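Local coordinates for acetyltransferase (Escherichia coli, PDB 7BYY), which belongs to the GNAT family of acetyltransferases and acts as a toxin that acetylates aminoacyl-tRNAs, probably including glycyl-tRNA, with acetyl-CoA as the likely donor, at residues 74-79 with 137-142. The protein carries 1 engineered substitution. Sequence-based numbering, arbitrary orientation.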
loop_
_atom_site.group_PDB
_atom_site.type_symbol
_atom_site.label_atom_id
_atom_site.label_comp_id
_atom_site.label_asym_id
_atom_site.label_seq_id
_atom_site.Cartn_x
_atom_site.Cartn_y
_atom_site.Cartn_z
ATOM N N THR A 74 2.604 0.103 -8.065
ATOM C CA THR A 74 1.404 0.694 -7.484
ATOM C C THR A 74 0.908 -0.187 -6.344
ATOM O O THR A 74 1.498 -1.223 -6.025
ATOM C CB THR A 74 0.287 0.861 -8.527
ATOM O OG1 THR A 74 -0.317 -0.413 -8.788
ATOM C CG2 THR A 74 0.829 1.425 -9.828
ATOM N N ALA A 75 -0.193 0.230 -5.729
ATOM C CA ALA A 75 -0.902 -0.607 -4.773
ATOM C C ALA A 75 -1.973 -1.413 -5.497
ATOM O O ALA A 75 -2.558 -0.958 -6.483
ATOM C CB ALA A 75 -1.532 0.236 -3.663
ATOM N N TYR A 76 -2.225 -2.620 -4.999
ATOM C CA TYR A 76 -3.083 -3.554 -5.712
ATOM C C TYR A 76 -3.645 -4.563 -4.721
ATOM O O TYR A 76 -3.066 -4.809 -3.661
ATOM C CB TYR A 76 -2.311 -4.260 -6.832
ATOM C CG TYR A 76 -3.175 -4.921 -7.880
ATOM C CD1 TYR A 76 -4.289 -4.277 -8.399
ATOM C CD2 TYR A 76 -2.865 -6.186 -8.361
ATOM C CE1 TYR A 76 -5.076 -4.881 -9.362
ATOM C CE2 TYR A 76 -3.644 -6.795 -9.325
ATOM C CZ TYR A 76 -4.749 -6.140 -9.821
ATOM O OH TYR A 76 -5.528 -6.746 -10.779
ATOM N N SER A 77 -4.788 -5.142 -5.082
ATOM C CA SER A 77 -5.438 -6.145 -4.252
ATOM C C SER A 77 -5.938 -7.279 -5.133
ATOM O O SER A 77 -6.404 -7.047 -6.252
ATOM C CB SER A 77 -6.601 -5.546 -3.446
ATOM O OG SER A 77 -7.667 -5.145 -4.292
ATOM N N LEU A 78 -5.837 -8.504 -4.619
ATOM C CA LEU A 78 -6.241 -9.703 -5.338
ATOM C C LEU A 78 -7.172 -10.537 -4.473
ATOM O O LEU A 78 -7.108 -10.490 -3.242
ATOM C CB LEU A 78 -5.036 -10.557 -5.735
ATOM C CG LEU A 78 -3.893 -9.868 -6.474
ATOM C CD1 LEU A 78 -2.562 -10.489 -6.084
ATOM C CD2 LEU A 78 -4.109 -9.961 -7.973
ATOM N N GLU A 79 -8.034 -11.307 -5.130
ATOM C CA GLU A 79 -8.851 -12.284 -4.430
ATOM C C GLU A 79 -8.006 -13.493 -4.046
ATOM O O GLU A 79 -7.013 -13.818 -4.704
ATOM C CB GLU A 79 -10.031 -12.724 -5.298
ATOM C CG GLU A 79 -10.711 -11.591 -6.049
ATOM C CD GLU A 79 -11.518 -12.082 -7.237
ATOM O OE1 GLU A 79 -12.372 -12.976 -7.050
ATOM O OE2 GLU A 79 -11.294 -11.578 -8.361
ATOM N N GLY A 137 2.621 -9.730 -0.421
ATOM C CA GLY A 137 3.735 -9.994 -1.310
ATOM C C GLY A 137 3.728 -9.030 -2.479
ATOM O O GLY A 137 3.183 -7.930 -2.390
ATOM N N VAL A 138 4.344 -9.465 -3.575
ATOM C CA VAL A 138 4.448 -8.671 -4.792
ATOM C C VAL A 138 3.848 -9.464 -5.944
ATOM O O VAL A 138 4.188 -10.636 -6.148
ATOM C CB VAL A 138 5.905 -8.277 -5.095
ATOM C CG1 VAL A 138 6.009 -7.660 -6.482
ATOM C CG2 VAL A 138 6.420 -7.311 -4.043
ATOM N N TYR A 139 2.957 -8.823 -6.691
ATOM C CA TYR A 139 2.318 -9.407 -7.857
ATOM C C TYR A 139 2.816 -8.703 -9.112
ATOM O O TYR A 139 3.131 -7.510 -9.090
ATOM C CB TYR A 139 0.792 -9.295 -7.747
ATOM C CG TYR A 139 0.036 -9.697 -8.992
ATOM C CD1 TYR A 139 -0.312 -8.754 -9.954
ATOM C CD2 TYR A 139 -0.345 -11.014 -9.200
ATOM C CE1 TYR A 139 -1.005 -9.113 -11.090
ATOM C CE2 TYR A 139 -1.043 -11.383 -10.335
ATOM C CZ TYR A 139 -1.370 -10.428 -11.277
ATOM O OH TYR A 139 -2.063 -10.789 -12.408
ATOM N N LEU A 140 2.899 -9.449 -10.212
ATOM C CA LEU A 140 3.310 -8.864 -11.479
ATOM C C LEU A 140 2.747 -9.691 -12.625
ATOM O O LEU A 140 2.305 -10.827 -12.446
ATOM C CB LEU A 140 4.838 -8.753 -11.585
ATOM C CG LEU A 140 5.719 -9.996 -11.438
ATOM C CD1 LEU A 140 5.857 -10.748 -12.751
ATOM C CD2 LEU A 140 7.086 -9.576 -10.932
ATOM N N ASP A 141 2.780 -9.097 -13.812
ATOM C CA ASP A 141 2.344 -9.739 -15.050
ATOM C C ASP A 141 3.549 -9.752 -15.986
ATOM O O ASP A 141 3.855 -8.744 -16.632
ATOM C CB ASP A 141 1.151 -9.001 -15.652
ATOM C CG ASP A 141 -0.174 -9.453 -15.064
ATOM O OD1 ASP A 141 -0.544 -10.632 -15.254
ATOM O OD2 ASP A 141 -0.847 -8.626 -14.411
ATOM N N ALA A 142 4.233 -10.891 -16.060
ATOM C CA ALA A 142 5.544 -10.969 -16.692
ATOM C C ALA A 142 5.427 -11.200 -18.193
ATOM O O ALA A 142 4.730 -12.118 -18.636
ATOM C CB ALA A 142 6.375 -12.087 -16.060
#
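In the central beta-sheet of this GNAT fold, Tyr76 and Leu78 meet Tyr139 across an intervening strand, 94-105. That strand pairs antiparallel with the strand of 74-79, where Tyr76 and Leu78 bond through their backbones to Val97 and Ile95, and parallel with 137-142, where Gly137 bonds to Val98. In GNAT enzymes this parallel pair typically splays apart to admit acetyl-CoA. The CA atoms of Tyr76 and Tyr139 are 8.2 Å apart, and the gap is bridged by side chains that point toward each other from the two strands.

Leu78 lays both methyls against Tyr139. Its CD2 sits over the centre of the ring, 4.1 Å from the centroid and 9° off the ring normal, a CH-pi contact. Its CD1 lies 3.9 Å from Tyr139 CB, where the ring joins the chain, and also nears CG and CD2. The broad, flat ring of buried Tyr139 suits its place by offering a face to Leu78 and ring carbons to Tyr76.

Tyr76 approaches from the same side of that ring as Leu78. The anti CG (chi1 -162°) places its ring beside that of Tyr139, with CE2 3.9 Å from Tyr139 CD1. The planes are inclined at 41° with centroids 5.8 Å apart, an oblique aromatic pair. A long aromatic side chain reaches across the strand here and also receives Arg99 in a cation-pi contact, while Val97 touches both Leu78 and Tyr139.

The contact is therefore apolar and aromatic: dispersion and CH-pi attraction, with no hydrogen bond between the segments, join side chains across the strand.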